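Local structure of Avidin/streptavidin (Shewanella denitrificans, 3SZH) at residues G18-I23 and I37-G42; S48-N53 and F63-L68. The protein binds biotin with high affinity, as a thermostable avidin-family protein from a psychrophilic environment, here without ligand. One frame throughout, in Å; residues are numbered along the deposited sequence. Where two conformers were deposited one is given.

Contact 1: residues G18-I23 and I37-G42; sequences GSTLYI and INRAAG
Arg39 reaches across Thr20 to Tyr22 with a fan of side-chain hydrogen bonds. Its NH1 gives one bond to Thr20 OG1 (2.8 Å) and another, in the carbonyl plane, to Gly18 O (2.9 Å). NH2 bonds Tyr22 OH at 2.9 Å. All three acceptors lie close to the guanidinium plane, which fixes the rotation of the group and turns it 76° from the tyrosine ring. Thr20 OG1, beside its own backbone N (chi1 -54°), is thereby presented to NH1, while CG2 of the same residue sits over the centre of the Tyr22 ring.

Backbone bonds run beneath this layer. Thr20 and Ile37 form an antiparallel hydrogen-bonded pair, with N to O distances of 2.9 Å from Thr20 N to Ile37 O and from Ile37 N to Thr20 O. Past Ile37 a side chain takes the place of a backbone acceptor: Arg39 N points almost straight at Ser19 OG (2.9 Å, 172°). Asn38 folds its OD1 back onto Ala40 N, 3.1 Å away, in an Asx turn, where the chain leaves the strand.

The apolar part is small. Ile37 CD1 touches Tyr22 CE1 at 3.7 Å, and Ile37 CG2 lies over one face of the guanidinium, offset toward its rim.

The pairing sits at the open end of the hairpin of strands 20-26 and 31-37, away from its turn, where the loop to strand 50-57 departs. Strand 11-14 flanks the other edge of 20-26, bonded through Leu21 and Trp13, and Trp67, just past strand 60-66, packs on Asn38.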
ATOM      1  N   GLY B  18     -17.428  -9.261   5.043  1.00 12.00           N
ATOM      2  CA  GLY B  18     -18.296  -8.204   5.572  1.00 11.89           C
ATOM      3  C   GLY B  18     -17.576  -6.916   5.947  1.00 11.00           C
ATOM      4  O   GLY B  18     -18.202  -6.005   6.489  1.00 11.41           O
ATOM      5  N   SER B  19     -16.277  -6.822   5.644  1.00 10.91           N
ATOM      6  CA  SER B  19     -15.481  -5.625   5.981  1.00 10.52           C
ATOM      7  C   SER B  19     -15.670  -4.554   4.940  1.00 10.29           C
ATOM      8  O   SER B  19     -15.778  -4.862   3.757  1.00 10.72           O
ATOM      9  CB  SER B  19     -14.014  -6.011   6.051  1.00 10.42           C
ATOM     10  OG  SER B  19     -13.821  -7.025   7.015  1.00 11.10           O
ATOM     11  N   THR B  20     -15.670  -3.289   5.357  1.00  9.71           N
ATOM     12  CA  THR B  20     -15.934  -2.187   4.435  1.00  9.91           C
ATOM     13  C   THR B  20     -14.758  -1.210   4.341  1.00  8.78           C
ATOM     14  O   THR B  20     -14.235  -0.737   5.360  1.00  9.40           O
ATOM     15  CB  THR B  20     -17.173  -1.389   4.853  1.00  9.93           C
ATOM     16  OG1 THR B  20     -18.272  -2.292   4.993  1.00 11.58           O
ATOM     17  CG2 THR B  20     -17.534  -0.292   3.845  1.00 10.91           C
ATOM     18  N   LEU B  21     -14.385  -0.901   3.105  1.00  9.43           N
ATOM     19  CA  LEU B  21     -13.595   0.265   2.749  1.00  9.41           C
ATOM     20  C   LEU B  21     -14.494   1.437   2.440  1.00  8.95           C
ATOM     21  O   LEU B  21     -15.313   1.368   1.516  1.00  9.42           O
ATOM     22  CB  LEU B  21     -12.695  -0.032   1.551  1.00 10.00           C
ATOM     23  CG  LEU B  21     -11.928   1.159   0.959  1.00 10.08           C
ATOM     24  CD1 LEU B  21     -10.876   1.647   1.942  1.00 10.76           C
ATOM     25  CD2 LEU B  21     -11.286   0.822  -0.370  1.00 11.70           C
ATOM     26  N   TYR B  22     -14.343   2.506   3.210  1.00  8.98           N
ATOM     27  CA  TYR B  22     -15.029   3.788   3.008  1.00  9.67           C
ATOM     28  C   TYR B  22     -14.026   4.735   2.376  1.00  9.76           C
ATOM     29  O   TYR B  22     -13.123   5.230   3.088  1.00 10.64           O
ATOM     30  CB  TYR B  22     -15.541   4.344   4.345  1.00 10.71           C
ATOM     31  CG  TYR B  22     -16.461   3.421   5.108  1.00  9.92           C
ATOM     32  CD1 TYR B  22     -15.935   2.492   6.022  1.00 10.58           C
ATOM     33  CD2 TYR B  22     -17.854   3.454   4.916  1.00 10.84           C
ATOM     34  CE1 TYR B  22     -16.761   1.637   6.742  1.00 10.32           C
ATOM     35  CE2 TYR B  22     -18.693   2.620   5.633  1.00 11.76           C
ATOM     36  CZ  TYR B  22     -18.133   1.716   6.555  1.00 11.22           C
ATOM     37  OH  TYR B  22     -18.925   0.843   7.276  1.00 13.07           O
ATOM     38  N   ILE B  23     -14.104   4.951   1.072  1.00 10.36           N
ATOM     39  CA  ILE B  23     -13.228   5.907   0.426  1.00 10.75           C
ATOM     40  C   ILE B  23     -13.752   7.302   0.664  1.00 10.67           C
ATOM     41  O   ILE B  23     -14.894   7.597   0.295  1.00 12.82           O
ATOM     42  CB  ILE B  23     -13.046   5.637  -1.087  1.00 11.19           C
ATOM     43  CG1 ILE B  23     -12.543   4.215  -1.356  1.00 11.87           C
ATOM     44  CG2 ILE B  23     -12.155   6.699  -1.721  1.00 12.88           C
ATOM     45  CD1 ILE B  23     -12.373   3.892  -2.856  1.00 12.71           C
ATOM     46  N   ILE B  37     -13.409  -0.633   8.145  1.00  8.95           N
ATOM     47  CA  ILE B  37     -13.980  -1.357   9.273  1.00  9.43           C
ATOM     48  C   ILE B  37     -13.941  -2.842   8.974  1.00  9.27           C
ATOM     49  O   ILE B  37     -14.575  -3.319   8.011  1.00  9.91           O
ATOM     50  CB  ILE B  37     -15.391  -0.892   9.659  1.00  9.47           C
ATOM     51  CG1 ILE B  37     -15.378   0.581  10.086  1.00 10.19           C
ATOM     52  CG2 ILE B  37     -15.960  -1.789  10.771  1.00 10.58           C
ATOM     53  CD1 ILE B  37     -16.755   1.166  10.458  1.00 10.94           C
ATOM     54  N   ASN B  38     -13.154  -3.558   9.768  1.00  9.77           N
ATOM     55  CA  ASN B  38     -13.023  -5.012   9.678  1.00 10.01           C
ATOM     56  C   ASN B  38     -14.191  -5.666  10.387  1.00 10.13           C
ATOM     57  O   ASN B  38     -14.555  -5.311  11.511  1.00 10.87           O
ATOM     58  CB  ASN B  38     -11.698  -5.390  10.360  1.00 10.58           C
ATOM     59  CG  ASN B  38     -11.506  -6.884  10.535  1.00 11.57           C
ATOM     60  OD1 ASN B  38     -11.867  -7.680   9.671  1.00 12.76           O
ATOM     61  ND2 ASN B  38     -10.901  -7.265  11.636  1.00 13.23           N
ATOM     62  N   ARG B  39     -14.778  -6.657   9.717  1.00 10.71           N
ATOM     63  CA  ARG B  39     -15.857  -7.440  10.326  1.00 11.32           C
ATOM     64  C   ARG B  39     -15.645  -8.945  10.134  1.00 12.40           C
ATOM     65  O   ARG B  39     -16.605  -9.723  10.143  1.00 13.09           O
ATOM     66  CB  ARG B  39     -17.222  -7.004   9.772  1.00 11.66           C
ATOM     67  CG  ARG B  39     -17.491  -5.524  10.014  1.00 11.33           C
ATOM     68  CD  ARG B  39     -18.933  -5.160   9.725  1.00 11.54           C
ATOM     69  NE  ARG B  39     -19.147  -3.711   9.743  1.00 11.31           N
ATOM     70  CZ  ARG B  39     -18.897  -2.903   8.717  1.00 10.26           C
ATOM     71  NH1 ARG B  39     -18.435  -3.376   7.572  1.00 11.02           N
ATOM     72  NH2 ARG B  39     -19.094  -1.603   8.845  1.00 11.25           N
ATOM     73  N   ALA B  40     -14.399  -9.363   9.925  1.00 12.07           N
ATOM     74  CA  ALA B  40     -14.091 -10.795   9.740  1.00 13.23           C
ATOM     75  C   ALA B  40     -14.297 -11.572  11.038  1.00 13.11           C
ATOM     76  O   ALA B  40     -13.598 -11.355  12.027  1.00 13.30           O
ATOM     77  CB  ALA B  40     -12.703 -10.972   9.212  1.00 13.40           C
ATOM     78  N   ALA B  41     -15.275 -12.482  11.025  1.00 14.48           N
ATOM     79  CA  ALA B  41     -15.662 -13.225  12.233  1.00 15.45           C
ATOM     80  C   ALA B  41     -14.480 -13.943  12.864  1.00 15.06           C
ATOM     81  O   ALA B  41     -13.707 -14.606  12.167  1.00 15.64           O
ATOM     82  CB  ALA B  41     -16.784 -14.206  11.915  1.00 16.82           C
ATOM     83  N   GLY B  42     -14.352 -13.799  14.182  1.00 15.23           N
ATOM     84  CA  GLY B  42     -13.266 -14.407  14.946  1.00 15.74           C
ATOM     85  C   GLY B  42     -12.008 -13.571  15.083  1.00 15.67           C
ATOM     86  O   GLY B  42     -11.154 -13.852  15.928  1.00 17.67           O
TER

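Contact 2: residues S48-N53 and F63-L68; sequences SPYPVN and FSTKWL
Thr65 OG1 donates to Pro51 O in a short bond of 2.7 Å, coming from above the carbonyl plane, 45° out of it. The torsion that sets OG1 anti to the backbone N (chi1 -164°) brings the hydroxyl to this oxygen. A second donor grips the same carbonyl: water 1, 2.8 Å from Pro51 O, also donates to Lys66 O and so spans the strands where proline has no N-H to give. Farther along, Asn53 and Ser64 make an antiparallel hydrogen-bonded pair, Ser64 N to Asn53 O being 2.9 Å and Asn53 N to Ser64 O 3.1 Å. CA-H...O contacts from Val52 to Ser64 O and from Phe63 to Asn53 O supplement them.

Packing takes over beyond the polar rungs. The edge of the Trp67 six-membered ring, led by CE3 and CZ3, is directed at one face of Tyr50 in an edge-to-face stack, centroids 5.0 Å apart and planes at 62°. CE3 lies over the centre of the tyrosine ring, whose CE2 edge meets Leu68 N at 3.4 Å. Trp67 is the centre of an inverse gamma turn, with Thr65 CG2 above one face of its indole. At the far end Val52 CG1 meets Phe63 CB at 3.6 Å.

Tyr50 OH bonds Glu72 O and Trp67 NE1 bonds Thr78 OG1, linking the aromatic pair to strand 73-85 and the residue just before it. Trp55 NE1 of the second subunit bonds Ser64 O, and Val56 O of that subunit accepts from Lys66 NZ. This is an antiparallel beta hairpin of the avidin barrel, strands 50-57 and 60-66, with Phe63 stacked on Trp80, Asn53 ND2 bonded to Glu31 and Ser64 OG to Ser62, both of the second subunit.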
ATOM      1  N   SER B  48     -14.421  -0.964  14.473  1.00 12.50           N
ATOM      2  CA  SER B  48     -13.966   0.396  14.746  1.00 11.25           C
ATOM      3  C   SER B  48     -13.213   0.875  13.505  1.00 10.30           C
ATOM      4  O   SER B  48     -12.661   0.068  12.753  1.00 10.92           O
ATOM      5  CB  SER B  48     -13.117   0.465  16.017  1.00 11.89           C
ATOM      6  OG  SER B  48     -11.919  -0.277  15.867  1.00 11.63           O
ATOM      7  N   PRO B  49     -13.199   2.189  13.254  1.00  9.87           N
ATOM      8  CA  PRO B  49     -12.581   2.652  12.016  1.00  9.47           C
ATOM      9  C   PRO B  49     -11.073   2.747  12.098  1.00  9.07           C
ATOM     10  O   PRO B  49     -10.512   3.255  13.091  1.00  9.49           O
ATOM     11  CB  PRO B  49     -13.194   4.035  11.811  1.00 10.80           C
ATOM     12  CG  PRO B  49     -13.538   4.512  13.208  1.00 12.54           C
ATOM     13  CD  PRO B  49     -13.852   3.285  14.010  1.00 11.41           C
ATOM     14  N   TYR B  50     -10.429   2.255  11.030  1.00  8.53           N
ATOM     15  CA  TYR B  50      -8.967   2.350  10.878  1.00  8.37           C
ATOM     16  C   TYR B  50      -8.652   3.233   9.688  1.00  8.53           C
ATOM     17  O   TYR B  50      -9.202   3.035   8.608  1.00  8.69           O
ATOM     18  CB  TYR B  50      -8.304   0.962  10.729  1.00  8.92           C
ATOM     19  CG  TYR B  50      -8.343   0.202  12.026  1.00  8.43           C
ATOM     20  CD1 TYR B  50      -9.445  -0.555  12.416  1.00  9.54           C
ATOM     21  CD2 TYR B  50      -7.273   0.287  12.911  1.00  8.85           C
ATOM     22  CE1 TYR B  50      -9.476  -1.200  13.656  1.00  9.68           C
ATOM     23  CE2 TYR B  50      -7.309  -0.343  14.148  1.00  9.24           C
ATOM     24  CZ  TYR B  50      -8.404  -1.077  14.527  1.00  8.98           C
ATOM     25  OH  TYR B  50      -8.486  -1.699  15.746  1.00 11.08           O
ATOM     26  N   PRO B  51      -7.823   4.268   9.865  1.00  8.71           N
ATOM     27  CA  PRO B  51      -7.468   5.122   8.727  1.00  9.00           C
ATOM     28  C   PRO B  51      -6.785   4.387   7.566  1.00  8.64           C
ATOM     29  O   PRO B  51      -5.982   3.476   7.790  1.00  8.90           O
ATOM     30  CB  PRO B  51      -6.539   6.176   9.340  1.00 10.18           C
ATOM     31  CG  PRO B  51      -6.990   6.255  10.771  1.00 10.54           C
ATOM     32  CD  PRO B  51      -7.298   4.823  11.132  1.00 10.25           C
ATOM     33  N   VAL B  52      -7.079   4.850   6.358  1.00  8.20           N
ATOM     34  CA  VAL B  52      -6.560   4.288   5.126  1.00  7.99           C
ATOM     35  C   VAL B  52      -5.924   5.383   4.284  1.00  7.66           C
ATOM     36  O   VAL B  52      -6.456   6.506   4.203  1.00  8.17           O
ATOM     37  CB  VAL B  52      -7.732   3.664   4.317  1.00  8.54           C
ATOM     38  CG1 VAL B  52      -7.276   3.148   2.951  1.00  9.71           C
ATOM     39  CG2 VAL B  52      -8.421   2.556   5.115  1.00 10.17           C
ATOM     40  N   ASN B  53      -4.813   5.051   3.643  1.00  7.77           N
ATOM     41  CA  ASN B  53      -4.287   5.890   2.577  1.00  7.97           C
ATOM     42  C   ASN B  53      -4.036   5.019   1.338  1.00  7.88           C
ATOM     43  O   ASN B  53      -4.222   3.810   1.384  1.00  8.52           O
ATOM     44  CB  ASN B  53      -3.041   6.698   3.022  1.00  8.27           C
ATOM     45  CG  ASN B  53      -1.913   5.829   3.505  1.00  7.58           C
ATOM     46  OD1 ASN B  53      -1.791   4.660   3.117  1.00  8.69           O
ATOM     47  ND2 ASN B  53      -1.044   6.392   4.353  1.00  9.18           N
ATOM     48  N   PHE B  63      -4.561   0.523  -1.516  1.00  8.03           N
ATOM     49  CA  PHE B  63      -4.882   1.162  -0.235  1.00  8.07           C
ATOM     50  C   PHE B  63      -4.286   0.349   0.871  1.00  7.83           C
ATOM     51  O   PHE B  63      -4.057  -0.851   0.729  1.00  9.10           O
ATOM     52  CB  PHE B  63      -6.403   1.395  -0.079  1.00  8.87           C
ATOM     53  CG  PHE B  63      -7.258   0.150  -0.170  1.00  8.94           C
ATOM     54  CD1 PHE B  63      -7.707  -0.322  -1.390  1.00  9.70           C
ATOM     55  CD2 PHE B  63      -7.661  -0.523   1.005  1.00 10.18           C
ATOM     56  CE1 PHE B  63      -8.519  -1.452  -1.470  1.00 11.65           C
ATOM     57  CE2 PHE B  63      -8.489  -1.668   0.912  1.00 11.71           C
ATOM     58  CZ  PHE B  63      -8.914  -2.110  -0.317  1.00 11.90           C
ATOM     59  N   SER B  64      -3.991   1.021   1.981  1.00  7.91           N
ATOM     60  CA  SER B  64      -3.318   0.359   3.101  0.50  7.72           C
ATOM     61  C   SER B  64      -3.796   0.954   4.411  1.00  7.67           C
ATOM     62  O   SER B  64      -4.121   2.157   4.512  1.00  8.00           O
ATOM     63  CB  SER B  64      -1.801   0.480   2.916  0.50  7.17           C
ATOM     64  OG  SER B  64      -1.019   0.010   4.001  0.50  5.84           O
ATOM     65  N   THR B  65      -3.851   0.084   5.425  1.00  8.77           N
ATOM     66  CA  THR B  65      -4.270   0.476   6.760  1.00  9.15           C
ATOM     67  C   THR B  65      -3.298  -0.070   7.785  1.00  8.66           C
ATOM     68  O   THR B  65      -2.863  -1.231   7.701  1.00  9.47           O
ATOM     69  CB  THR B  65      -5.720   0.043   7.063  1.00  9.95           C
ATOM     70  OG1 THR B  65      -6.199   0.767   8.203  1.00 11.40           O
ATOM     71  CG2 THR B  65      -5.859  -1.434   7.335  1.00 11.07           C
ATOM     72  N   LYS B  66      -2.965   0.774   8.760  1.00  9.02           N
ATOM     73  CA  LYS B  66      -2.237   0.365   9.950  1.00  8.93           C
ATOM     74  C   LYS B  66      -3.245  -0.030  11.020  1.00  8.99           C
ATOM     75  O   LYS B  66      -4.154   0.739  11.344  1.00  8.86           O
ATOM     76  CB  LYS B  66      -1.339   1.518  10.419  1.00  9.66           C
ATOM     77  CG  LYS B  66      -0.686   1.303  11.781  1.00  9.81           C
ATOM     78  CD  LYS B  66       0.301   2.434  12.114  1.00 10.32           C
ATOM     79  CE  LYS B  66       0.761   2.333  13.544  1.00 10.90           C
ATOM     80  NZ  LYS B  66       1.871   3.299  13.822  1.00 11.15           N
ATOM     81  N   TRP B  67      -3.089  -1.222  11.592  1.00  9.27           N
ATOM     82  CA  TRP B  67      -4.056  -1.718  12.568  1.00  9.47           C
ATOM     83  C   TRP B  67      -3.789  -1.175  13.960  1.00  9.13           C
ATOM     84  O   TRP B  67      -3.478  -1.919  14.908  1.00 10.02           O
ATOM     85  CB  TRP B  67      -4.103  -3.249  12.565  1.00 10.09           C
ATOM     86  CG  TRP B  67      -4.542  -3.820  11.250  1.00  9.93           C
ATOM     87  CD1 TRP B  67      -3.749  -4.425  10.299  1.00 10.88           C
ATOM     88  CD2 TRP B  67      -5.860  -3.797  10.715  1.00 10.71           C
ATOM     89  NE1 TRP B  67      -4.515  -4.792   9.206  1.00 10.52           N
ATOM     90  CE2 TRP B  67      -5.814  -4.434   9.448  1.00 10.70           C
ATOM     91  CE3 TRP B  67      -7.089  -3.335  11.202  1.00 11.24           C
ATOM     92  CZ2 TRP B  67      -6.952  -4.603   8.654  1.00 11.57           C
ATOM     93  CZ3 TRP B  67      -8.206  -3.490  10.411  1.00 13.03           C
ATOM     94  CH2 TRP B  67      -8.133  -4.120   9.159  1.00 12.85           C
ATOM     95  N   LEU B  68      -3.912   0.138  14.095  1.00  9.44           N
ATOM     96  CA  LEU B  68      -3.831   0.802  15.384  1.00 10.38           C
ATOM     97  C   LEU B  68      -4.798   1.966  15.310  1.00  9.98           C
ATOM     98  O   LEU B  68      -4.751   2.765  14.384  1.00 11.65           O
ATOM     99  CB  LEU B  68      -2.403   1.295  15.663  1.00 10.85           C
ATOM    100  CG  LEU B  68      -2.153   1.982  17.011  1.00 12.51           C
ATOM    101  CD1 LEU B  68      -2.491   1.040  18.116  1.00 13.81           C
ATOM    102  CD2 LEU B  68      -0.714   2.486  17.108  1.00 13.72           C
TER
HETATM  103  O   HOH W   1      -4.367   3.162  10.032  1.00 10.93           O

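In the fold
Contact 1 closes before contact 2 opens along the chain, and their centres lie about 11 Å apart in one eight-stranded antiparallel barrel. The sheet order makes 31-37 the strand between them: it pairs with 20-26 on one edge and with 50-57 on the other, and 50-57 in turn pairs with 60-66. The contacts meet directly, Leu21 CD2 packing on Phe63 CE1 at 3.7 Å and Ile37 CG1 on Pro49 CA at 4.0 Å. Contact 1 touches no other subunit of the assembly. Two successive hairpins of the barrel wall are therefore in contact, and the later one also takes part in the interface with the second subunit, in the up-and-down barrel whose interior holds biotin in avidins.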